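Local coordinates for protein 4-alpha-glucanotransferase (PDB 5B68) that is a 4-alpha-glucanotransferase of the amylomaltase (disproportionating enzyme) kind, a TIM-barrel enzyme that also carries an N-terminal beta-sandwich domain, at residues Y440-R448 and D486-E497; S643-V654 and L695-R705. All coordinates share one frame; numbering follows the deposited sequence.

Contact 1 pairs two helices on the outside of the TIM barrel, 441-452 and 487-500, where strands 76-80 and 142-150 of the mixed sheet come against them. Contact 2 instead joins a barrel strand, 645-649, and the turn after it to helix 694-702 and the C-terminal tail. Both are largely buried, and they share no element: their centres lie 32 Å apart, with nearest atoms about 14 Å apart. In contact 1 aromatic rings receive methyl groups and an arginine-glutamate pair closes one end at a partly exposed edge. Contact 2 has an apolar methionine-valine patch, and its arginine holds a backbone carbonyl instead of a carboxylate.

Contact 1 (Y440-R448 and D486-E497); sequences YIPWRNLLR and DHNALVGILALE. With SO4 (sulfate ion), chain K; SO4 (sulfate ion), chain F.
Y440 lays one face of its ring over the methyl of A489, with CB of A489 3.7 Å from the ring centroid, a CH-pi contact from one helix's N-cap residue to the neighbouring helix's first turn in the TIM-barrel domain. The axes of helices 441-448 and 487-497 come within 9.8 Å and cross at -34°. The CD1 methyl of I493 meets the root of the same tyrosine, 3.4 Å from Y440 CB. At its other end, Y440 OH reaches the start of the second helix through two waters, one bonded to D486 OD2 and one to D486 N.

W443 sits between two leucines: CD1 of L447 covers one face and CD2 of L490 the opposite one. With CG anti to the backbone N (chi1 178°), the indole reaches the second helix, and W443 NE1 donates to L490 O at 3.1 Å, in the carbonyl plane and on a lone pair. That oxygen has two donors, also accepting the helical bond from L494 N. W143, from strand 142-150, donates to E497 OE2 and makes a cation-pi contact with R444, tying the sandwich to this edge.

The guanidinium of R444 holds a sulfate, probably from the crystallisation liquor, through NH1 and NH2. R448 grips E497 side-on: NE bonds to OE1 at 2.8 Å and NH2 to OE2 at 2.7 Å, the latter on the syn lone pair.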
loop_
_atom_site.group_PDB
_atom_site.type_symbol
_atom_site.label_atom_id
_atom_site.label_comp_id
_atom_site.label_asym_id
_atom_site.label_seq_id
_atom_site.Cartn_x
_atom_site.Cartn_y
_atom_site.Cartn_z
ATOM N N TYR A 440 8.249 -12.529 9.914
ATOM C CA TYR A 440 7.530 -11.674 8.980
ATOM C C TYR A 440 5.996 -11.782 9.159
ATOM O O TYR A 440 5.219 -11.484 8.232
ATOM C CB TYR A 440 7.963 -11.932 7.537
ATOM C CG TYR A 440 9.359 -11.482 7.261
ATOM C CD1 TYR A 440 9.614 -10.152 6.828
ATOM C CD2 TYR A 440 10.453 -12.348 7.372
ATOM C CE1 TYR A 440 10.897 -9.697 6.630
ATOM C CE2 TYR A 440 11.736 -11.915 7.114
ATOM C CZ TYR A 440 11.977 -10.543 6.791
ATOM O OH TYR A 440 13.189 -10.031 6.499
ATOM N N ILE A 441 5.539 -12.263 10.314
ATOM C CA ILE A 441 4.143 -12.542 10.441
ATOM C C ILE A 441 3.269 -11.266 10.331
ATOM O O ILE A 441 2.191 -11.353 9.726
ATOM C CB ILE A 441 3.842 -13.337 11.736
ATOM C CG1 ILE A 441 4.507 -14.716 11.657
ATOM C CG2 ILE A 441 2.341 -13.366 12.010
ATOM C CD1 ILE A 441 3.973 -15.666 10.580
ATOM N N PRO A 442 3.743 -10.105 10.841
ATOM C CA PRO A 442 2.942 -8.866 10.638
ATOM C C PRO A 442 2.779 -8.433 9.156
ATOM O O PRO A 442 1.726 -7.924 8.761
ATOM C CB PRO A 442 3.728 -7.862 11.430
ATOM C CG PRO A 442 4.274 -8.676 12.594
ATOM C CD PRO A 442 4.779 -9.871 11.846
ATOM N N TRP A 443 3.813 -8.695 8.361
ATOM C CA TRP A 443 3.785 -8.404 6.899
ATOM C C TRP A 443 2.804 -9.397 6.234
ATOM O O TRP A 443 1.905 -9.014 5.450
ATOM C CB TRP A 443 5.190 -8.549 6.332
ATOM C CG TRP A 443 5.358 -8.351 4.864
ATOM C CD1 TRP A 443 6.092 -9.135 4.053
ATOM C CD2 TRP A 443 4.935 -7.242 4.064
ATOM N NE1 TRP A 443 6.068 -8.659 2.771
ATOM C CE2 TRP A 443 5.427 -7.461 2.764
ATOM C CE3 TRP A 443 4.202 -6.087 4.315
ATOM C CZ2 TRP A 443 5.157 -6.596 1.700
ATOM C CZ3 TRP A 443 3.923 -5.238 3.300
ATOM C CH2 TRP A 443 4.426 -5.478 1.974
ATOM N N ARG A 444 2.936 -10.720 6.546
ATOM C CA ARG A 444 1.982 -11.682 6.098
ATOM C C ARG A 444 0.511 -11.290 6.405
ATOM O O ARG A 444 -0.358 -11.385 5.532
ATOM C CB ARG A 444 2.201 -13.078 6.758
ATOM C CG ARG A 444 1.214 -14.110 6.222
ATOM C CD ARG A 444 1.335 -15.427 6.987
ATOM N NE ARG A 444 0.737 -15.314 8.291
ATOM C CZ ARG A 444 0.746 -16.276 9.227
ATOM N NH1 ARG A 444 1.359 -17.425 8.986
ATOM N NH2 ARG A 444 0.199 -16.057 10.448
ATOM N N ASN A 445 0.255 -10.907 7.656
ATOM C CA ASN A 445 -1.121 -10.743 8.086
ATOM C C ASN A 445 -1.773 -9.513 7.415
ATOM O O ASN A 445 -2.966 -9.604 7.018
ATOM C CB ASN A 445 -1.178 -10.639 9.606
ATOM C CG ASN A 445 -0.920 -11.991 10.286
ATOM O OD1 ASN A 445 -0.834 -13.014 9.648
ATOM N ND2 ASN A 445 -0.850 -11.966 11.581
ATOM N N LEU A 446 -1.033 -8.409 7.276
ATOM C CA LEU A 446 -1.607 -7.247 6.596
ATOM C C LEU A 446 -1.881 -7.592 5.107
ATOM O O LEU A 446 -2.985 -7.315 4.584
ATOM C CB LEU A 446 -0.811 -6.009 6.805
ATOM C CG LEU A 446 0.443 -5.777 5.985
ATOM C CD1 LEU A 446 0.189 -5.159 4.610
ATOM C CD2 LEU A 446 1.366 -4.942 6.777
ATOM N N LEU A 447 -0.939 -8.297 4.469
ATOM C CA LEU A 447 -1.139 -8.687 3.104
ATOM C C LEU A 447 -2.324 -9.614 2.915
ATOM O O LEU A 447 -3.123 -9.495 1.930
ATOM C CB LEU A 447 0.130 -9.319 2.495
ATOM C CG LEU A 447 1.327 -8.435 2.258
ATOM C CD1 LEU A 447 2.615 -9.222 1.973
ATOM C CD2 LEU A 447 1.002 -7.489 1.098
ATOM N N ARG A 448 -2.413 -10.633 3.766
ATOM C CA ARG A 448 -3.478 -11.548 3.606
ATOM C C ARG A 448 -4.882 -10.848 3.735
ATOM O O ARG A 448 -5.802 -11.186 3.025
ATOM C CB ARG A 448 -3.362 -12.655 4.651
ATOM C CG ARG A 448 -4.396 -13.694 4.503
ATOM C CD ARG A 448 -3.979 -14.968 5.136
ATOM N NE ARG A 448 -2.760 -15.520 4.565
ATOM C CZ ARG A 448 -2.255 -16.686 4.920
ATOM N NH1 ARG A 448 -2.877 -17.415 5.847
ATOM N NH2 ARG A 448 -1.125 -17.144 4.379
ATOM N N ASP A 486 15.569 -7.126 3.751
ATOM C CA ASP A 486 15.755 -8.343 3.017
ATOM C C ASP A 486 14.680 -8.451 1.939
ATOM O O ASP A 486 13.560 -8.956 2.211
ATOM C CB ASP A 486 15.772 -9.543 3.947
ATOM C CG ASP A 486 15.976 -10.855 3.222
ATOM O OD1 ASP A 486 16.075 -10.966 1.950
ATOM O OD2 ASP A 486 16.171 -11.816 3.982
ATOM N N HIS A 487 15.026 -8.015 0.714
ATOM C CA HIS A 487 14.032 -8.007 -0.374
ATOM C C HIS A 487 13.541 -9.428 -0.734
ATOM O O HIS A 487 12.384 -9.625 -1.175
ATOM C CB HIS A 487 14.541 -7.262 -1.623
ATOM C CG HIS A 487 15.814 -7.830 -2.121
ATOM N ND1 HIS A 487 15.850 -8.873 -3.014
ATOM C CD2 HIS A 487 17.080 -7.634 -1.714
ATOM C CE1 HIS A 487 17.094 -9.267 -3.177
ATOM N NE2 HIS A 487 17.858 -8.541 -2.394
ATOM N N ASN A 488 14.394 -10.418 -0.568
ATOM C CA ASN A 488 13.975 -11.779 -0.817
ATOM C C ASN A 488 12.806 -12.190 0.099
ATOM O O ASN A 488 11.862 -12.852 -0.361
ATOM C CB ASN A 488 15.062 -12.768 -0.723
ATOM C CG ASN A 488 16.018 -12.691 -1.907
ATOM O OD1 ASN A 488 15.632 -12.554 -3.057
ATOM N ND2 ASN A 488 17.258 -12.774 -1.603
ATOM N N ALA A 489 12.879 -11.740 1.330
ATOM C CA ALA A 489 11.750 -11.891 2.236
ATOM C C ALA A 489 10.547 -11.005 1.927
ATOM O O ALA A 489 9.448 -11.531 1.771
ATOM C CB ALA A 489 12.218 -11.735 3.681
ATOM N N LEU A 490 10.715 -9.688 1.801
ATOM C CA LEU A 490 9.562 -8.805 1.607
ATOM C C LEU A 490 8.883 -9.047 0.252
ATOM O O LEU A 490 7.655 -9.175 0.164
ATOM C CB LEU A 490 9.983 -7.345 1.768
ATOM C CG LEU A 490 10.307 -6.919 3.221
ATOM C CD1 LEU A 490 10.573 -5.458 3.343
ATOM C CD2 LEU A 490 9.168 -7.270 4.158
ATOM N N VAL A 491 9.673 -9.145 -0.804
ATOM C CA VAL A 491 9.126 -9.373 -2.148
ATOM C C VAL A 491 8.615 -10.759 -2.270
ATOM O O VAL A 491 7.534 -11.005 -2.867
ATOM C CB VAL A 491 10.192 -9.177 -3.262
ATOM C CG1 VAL A 491 9.629 -9.550 -4.620
ATOM C CG2 VAL A 491 10.708 -7.750 -3.309
ATOM N N GLY A 492 9.367 -11.708 -1.698
ATOM C CA GLY A 492 8.951 -13.137 -1.758
ATOM C C GLY A 492 7.623 -13.381 -1.056
ATOM O O GLY A 492 6.778 -14.130 -1.551
ATOM N N ILE A 493 7.445 -12.748 0.071
ATOM C CA ILE A 493 6.194 -12.883 0.795
ATOM C C ILE A 493 5.040 -12.152 0.090
ATOM O O ILE A 493 3.950 -12.620 0.117
ATOM C CB ILE A 493 6.390 -12.450 2.253
ATOM C CG1 ILE A 493 7.259 -13.505 3.000
ATOM C CG2 ILE A 493 5.043 -12.260 2.990
ATOM C CD1 ILE A 493 7.859 -12.982 4.312
ATOM N N LEU A 494 5.270 -10.982 -0.498
ATOM C CA LEU A 494 4.271 -10.360 -1.285
ATOM C C LEU A 494 3.830 -11.305 -2.413
ATOM O O LEU A 494 2.627 -11.505 -2.657
ATOM C CB LEU A 494 4.804 -9.026 -1.832
ATOM C CG LEU A 494 3.993 -8.333 -2.900
ATOM C CD1 LEU A 494 2.650 -7.945 -2.338
ATOM C CD2 LEU A 494 4.738 -7.102 -3.367
ATOM N N ALA A 495 4.783 -11.919 -3.098
ATOM C CA ALA A 495 4.455 -12.842 -4.188
ATOM C C ALA A 495 3.691 -14.074 -3.677
ATOM O O ALA A 495 2.707 -14.499 -4.334
ATOM C CB ALA A 495 5.680 -13.265 -4.973
ATOM N N LEU A 496 4.095 -14.560 -2.514
ATOM C CA LEU A 496 3.446 -15.702 -1.907
ATOM C C LEU A 496 1.995 -15.389 -1.578
ATOM O O LEU A 496 1.120 -16.138 -1.998
ATOM C CB LEU A 496 4.174 -16.177 -0.671
ATOM C CG LEU A 496 3.530 -17.291 0.190
ATOM C CD1 LEU A 496 3.236 -18.554 -0.580
ATOM C CD2 LEU A 496 4.462 -17.557 1.365
ATOM N N GLU A 497 1.763 -14.343 -0.821
ATOM C CA GLU A 497 0.392 -13.994 -0.473
ATOM C C GLU A 497 -0.524 -13.712 -1.689
ATOM O O GLU A 497 -1.703 -14.147 -1.735
ATOM C CB GLU A 497 0.382 -12.924 0.567
ATOM C CG GLU A 497 0.811 -13.406 1.954
ATOM C CD GLU A 497 -0.056 -14.503 2.489
ATOM O OE1 GLU A 497 -1.317 -14.353 2.526
ATOM O OE2 GLU A 497 0.514 -15.558 2.895
HETATM S S SO4 K . 1.082 -19.314 12.043
HETATM O O1 SO4 K . 0.486 -20.650 12.314
HETATM O O2 SO4 K . 2.100 -18.942 13.061
HETATM O O3 SO4 K . 1.766 -19.331 10.711
HETATM O O4 SO4 K . -0.052 -18.360 12.127
HETATM S S SO4 F . -7.012 -18.119 6.119
HETATM O O1 SO4 F . -7.340 -18.977 7.287
HETATM O O2 SO4 F . -6.224 -18.870 5.131
HETATM O O3 SO4 F . -6.241 -16.940 6.652
HETATM O O4 SO4 F . -8.259 -17.805 5.433
HETATM O O HOH W 1 15.222 -11.643 6.446
HETATM O O HOH W 2 14.170 -7.363 6.393
#

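Contact 2 (S643-V654 and L695-R705); sequences SALTCVCLVDMV and LYHRVAKASKR
Strand 645-649 leads into a short, weakly bonded helical turn at 650-654, whose axis makes 126° with helix 695-702 at a closest approach of 8.3 Å. This strand belongs to the eight-stranded parallel barrel, between 177-182 and 553-556, and the C-terminal helix packs on its outer side. M653 lies alongside Y696, both pointing the same way. The bend at chi3 (95°) carries M653 CE to 3.6 Å from Y696 CE2 and against A700 CB; M653 SD lies 4.8 Å from the Y696 ring centroid, oblique to it, a Met-aromatic contact. V699 CG1 packs against both V648 CG1 and M653 CG, which sit next to each other. Y696 OH bonds to D211.

Beyond the helix, R705 approaches the start of the strand. Its NH1 and NH2 hold S643 O end-on, each at 2.8 Å, while the CG2 methyl of T646 lies over the guanidinium face, 3.5 Å from R705 CZ. A water joins T646 OG1 to S703 O. R705 NE and NH2 also donate to A639 O and R177 O, so backbone oxygens on several sides fix the guanidinium's rotation. The tail is thus anchored by a cation gripping carbonyls, which probably help balance the charge of this partly exposed arginine.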
loop_
_atom_site.group_PDB
_atom_site.type_symbol
_atom_site.label_atom_id
_atom_site.label_comp_id
_atom_site.label_asym_id
_atom_site.label_seq_id
_atom_site.Cartn_x
_atom_site.Cartn_y
_atom_site.Cartn_z
ATOM N N SER A 643 1.078 -3.184 -22.982
ATOM C CA SER A 643 0.897 -3.356 -21.547
ATOM C C SER A 643 -0.117 -4.398 -21.161
ATOM O O SER A 643 -1.242 -4.387 -21.664
ATOM C CB SER A 643 0.496 -2.033 -20.925
ATOM O OG SER A 643 1.576 -1.092 -20.978
ATOM N N ALA A 644 0.266 -5.301 -20.237
ATOM C CA ALA A 644 -0.619 -6.332 -19.728
ATOM C C ALA A 644 -1.923 -5.742 -19.189
ATOM O O ALA A 644 -2.994 -6.297 -19.421
ATOM C CB ALA A 644 0.065 -7.096 -18.637
ATOM N N LEU A 645 -1.838 -4.631 -18.494
ATOM C CA LEU A 645 -3.008 -3.998 -17.971
ATOM C C LEU A 645 -2.979 -2.504 -18.215
ATOM O O LEU A 645 -1.941 -1.849 -18.086
ATOM C CB LEU A 645 -3.152 -4.244 -16.475
ATOM C CG LEU A 645 -3.335 -5.687 -16.042
ATOM C CD1 LEU A 645 -3.241 -5.730 -14.496
ATOM C CD2 LEU A 645 -4.637 -6.310 -16.483
ATOM N N THR A 646 -4.154 -1.954 -18.530
ATOM C CA THR A 646 -4.332 -0.484 -18.675
ATOM C C THR A 646 -5.430 -0.029 -17.748
ATOM O O THR A 646 -6.292 -0.806 -17.418
ATOM C CB THR A 646 -4.692 -0.101 -20.119
ATOM O OG1 THR A 646 -5.821 -0.867 -20.505
ATOM C CG2 THR A 646 -3.573 -0.378 -20.988
ATOM N N CYS A 647 -5.439 1.233 -17.367
ATOM C CA CYS A 647 -6.372 1.705 -16.389
ATOM C C CYS A 647 -6.887 3.031 -16.829
ATOM O O CYS A 647 -6.073 3.903 -17.190
ATOM C CB CYS A 647 -5.729 1.842 -14.978
ATOM S SG CYS A 647 -7.038 2.104 -13.740
ATOM N N VAL A 648 -8.223 3.119 -16.902
ATOM C CA VAL A 648 -8.949 4.338 -17.228
ATOM C C VAL A 648 -9.327 4.889 -15.882
ATOM O O VAL A 648 -9.948 4.190 -15.104
ATOM C CB VAL A 648 -10.255 4.032 -18.029
ATOM C CG1 VAL A 648 -11.057 5.308 -18.312
ATOM C CG2 VAL A 648 -9.946 3.228 -19.251
ATOM N N CYS A 649 -8.957 6.118 -15.616
ATOM C CA CYS A 649 -9.442 6.801 -14.431
ATOM C C CYS A 649 -10.878 7.279 -14.609
ATOM O O CYS A 649 -11.230 7.921 -15.592
ATOM C CB CYS A 649 -8.529 7.933 -14.020
ATOM S SG CYS A 649 -6.829 7.404 -13.528
ATOM N N LEU A 650 -11.711 6.980 -13.596
ATOM C CA LEU A 650 -13.106 7.252 -13.633
ATOM C C LEU A 650 -13.317 8.743 -13.851
ATOM O O LEU A 650 -14.262 9.148 -14.562
ATOM C CB LEU A 650 -13.820 6.825 -12.309
ATOM C CG LEU A 650 -15.334 7.029 -12.289
ATOM C CD1 LEU A 650 -15.971 6.128 -13.358
ATOM C CD2 LEU A 650 -15.920 6.751 -10.881
ATOM N N VAL A 651 -12.474 9.549 -13.237
ATOM C CA VAL A 651 -12.563 11.009 -13.395
ATOM C C VAL A 651 -12.533 11.410 -14.871
ATOM O O VAL A 651 -13.172 12.399 -15.240
ATOM C CB VAL A 651 -11.412 11.778 -12.660
ATOM C CG1 VAL A 651 -11.628 11.726 -11.157
ATOM C CG2 VAL A 651 -10.021 11.302 -13.008
ATOM N N ASP A 652 -11.729 10.712 -15.650
ATOM C CA ASP A 652 -11.575 11.025 -17.086
ATOM C C ASP A 652 -12.782 10.579 -17.908
ATOM O O ASP A 652 -12.961 11.078 -19.021
ATOM C CB ASP A 652 -10.304 10.367 -17.666
ATOM C CG ASP A 652 -9.051 11.085 -17.254
ATOM O OD1 ASP A 652 -9.201 12.144 -16.622
ATOM O OD2 ASP A 652 -7.954 10.636 -17.595
ATOM N N MET A 653 -13.617 9.690 -17.369
ATOM C CA MET A 653 -14.812 9.231 -18.040
ATOM C C MET A 653 -15.958 10.236 -17.908
ATOM O O MET A 653 -16.930 10.153 -18.661
ATOM C CB MET A 653 -15.223 7.815 -17.566
ATOM C CG MET A 653 -14.131 6.816 -17.667
ATOM S SD MET A 653 -14.613 5.162 -17.161
ATOM C CE MET A 653 -15.069 4.378 -18.729
ATOM N N VAL A 654 -15.876 11.188 -16.965
ATOM C CA VAL A 654 -16.974 12.107 -16.752
ATOM C C VAL A 654 -16.587 13.583 -16.965
ATOM O O VAL A 654 -17.421 14.450 -16.777
ATOM C CB VAL A 654 -17.580 11.929 -15.338
ATOM C CG1 VAL A 654 -18.037 10.515 -15.139
ATOM C CG2 VAL A 654 -16.550 12.277 -14.291
ATOM N N LEU A 695 -20.013 11.103 -22.824
ATOM C CA LEU A 695 -18.542 11.115 -22.567
ATOM C C LEU A 695 -18.049 9.772 -21.975
ATOM O O LEU A 695 -17.091 9.200 -22.472
ATOM C CB LEU A 695 -18.090 12.313 -21.705
ATOM C CG LEU A 695 -16.569 12.376 -21.427
ATOM C CD1 LEU A 695 -15.814 12.386 -22.776
ATOM C CD2 LEU A 695 -16.147 13.592 -20.602
ATOM N N TYR A 696 -18.772 9.237 -20.996
ATOM C CA TYR A 696 -18.453 7.909 -20.432
ATOM C C TYR A 696 -18.295 6.830 -21.510
ATOM O O TYR A 696 -17.319 6.101 -21.532
ATOM C CB TYR A 696 -19.541 7.493 -19.413
ATOM C CG TYR A 696 -19.367 6.104 -18.935
ATOM C CD1 TYR A 696 -19.894 5.069 -19.643
ATOM C CD2 TYR A 696 -18.594 5.804 -17.831
ATOM C CE1 TYR A 696 -19.733 3.774 -19.259
ATOM C CE2 TYR A 696 -18.412 4.502 -17.449
ATOM C CZ TYR A 696 -18.959 3.490 -18.168
ATOM O OH TYR A 696 -18.791 2.175 -17.822
ATOM N N HIS A 697 -19.283 6.744 -22.410
ATOM C CA HIS A 697 -19.324 5.741 -23.450
ATOM C C HIS A 697 -18.224 6.009 -24.446
ATOM O O HIS A 697 -17.616 5.051 -24.941
ATOM C CB HIS A 697 -20.693 5.736 -24.159
ATOM C CG HIS A 697 -21.773 5.185 -23.296
ATOM N ND1 HIS A 697 -21.805 3.862 -22.947
ATOM C CD2 HIS A 697 -22.753 5.793 -22.580
ATOM C CE1 HIS A 697 -22.816 3.648 -22.122
ATOM N NE2 HIS A 697 -23.409 4.805 -21.889
ATOM N N ARG A 698 -17.975 7.275 -24.776
ATOM C CA ARG A 698 -16.838 7.564 -25.715
ATOM C C ARG A 698 -15.445 7.061 -25.147
ATOM O O ARG A 698 -14.588 6.428 -25.836
ATOM C CB ARG A 698 -16.802 9.037 -26.033
ATOM C CG ARG A 698 -18.008 9.512 -26.849
ATOM C CD ARG A 698 -18.007 11.012 -27.094
ATOM N NE ARG A 698 -17.039 11.346 -28.097
ATOM C CZ ARG A 698 -16.917 12.503 -28.756
ATOM N NH1 ARG A 698 -15.920 12.631 -29.627
ATOM N NH2 ARG A 698 -17.779 13.499 -28.612
ATOM N N VAL A 699 -15.215 7.351 -23.871
ATOM C CA VAL A 699 -13.933 6.990 -23.276
ATOM C C VAL A 699 -13.893 5.506 -23.090
ATOM O O VAL A 699 -12.827 4.914 -23.331
ATOM C CB VAL A 699 -13.676 7.773 -21.964
ATOM C CG1 VAL A 699 -12.451 7.264 -21.209
ATOM C CG2 VAL A 699 -13.655 9.281 -22.286
ATOM N N ALA A 700 -15.013 4.907 -22.663
ATOM C CA ALA A 700 -15.048 3.419 -22.522
ATOM C C ALA A 700 -14.767 2.708 -23.839
ATOM O O ALA A 700 -13.957 1.787 -23.893
ATOM C CB ALA A 700 -16.329 2.936 -21.921
ATOM N N LYS A 701 -15.376 3.171 -24.923
ATOM C CA LYS A 701 -15.120 2.549 -26.236
ATOM C C LYS A 701 -13.692 2.734 -26.700
ATOM O O LYS A 701 -13.112 1.790 -27.249
ATOM C CB LYS A 701 -16.057 3.128 -27.327
ATOM C CG LYS A 701 -17.460 2.589 -27.211
ATOM C CD LYS A 701 -18.304 2.847 -28.468
ATOM C CE LYS A 701 -19.784 2.519 -28.213
ATOM N NZ LYS A 701 -20.453 3.477 -27.280
ATOM N N ALA A 702 -13.148 3.928 -26.500
ATOM C CA ALA A 702 -11.760 4.258 -26.836
ATOM C C ALA A 702 -10.765 3.444 -26.041
ATOM O O ALA A 702 -9.635 3.192 -26.507
ATOM C CB ALA A 702 -11.511 5.776 -26.679
ATOM N N SER A 703 -11.175 2.951 -24.871
ATOM C CA SER A 703 -10.252 2.165 -24.018
ATOM C C SER A 703 -10.308 0.673 -24.247
ATOM O O SER A 703 -9.564 -0.061 -23.614
ATOM C CB SER A 703 -10.543 2.486 -22.533
ATOM O OG SER A 703 -10.412 3.920 -22.354
ATOM N N LYS A 704 -11.192 0.220 -25.144
ATOM C CA LYS A 704 -11.406 -1.208 -25.268
ATOM C C LYS A 704 -10.187 -1.860 -25.838
ATOM O O LYS A 704 -9.541 -1.302 -26.688
ATOM C CB LYS A 704 -12.702 -1.508 -26.047
ATOM C CG LYS A 704 -13.903 -1.486 -25.126
ATOM C CD LYS A 704 -15.106 -2.137 -25.750
ATOM C CE LYS A 704 -16.288 -2.098 -24.808
ATOM N NZ LYS A 704 -17.564 -2.094 -25.592
ATOM N N ARG A 705 -9.838 -3.046 -25.368
ATOM C CA ARG A 705 -8.588 -3.635 -25.843
ATOM C C ARG A 705 -8.701 -4.703 -26.922
ATOM O O ARG A 705 -7.710 -4.951 -27.630
ATOM C CB ARG A 705 -7.772 -4.121 -24.677
ATOM C CG ARG A 705 -7.650 -2.936 -23.719
ATOM C CD ARG A 705 -6.483 -3.151 -22.817
ATOM N NE ARG A 705 -5.193 -2.894 -23.425
ATOM C CZ ARG A 705 -4.023 -3.289 -22.925
ATOM N NH1 ARG A 705 -2.853 -3.045 -23.557
ATOM N NH2 ARG A 705 -3.974 -3.955 -21.766
HETATM O O HOH W 3 -7.349 0.671 -22.089
#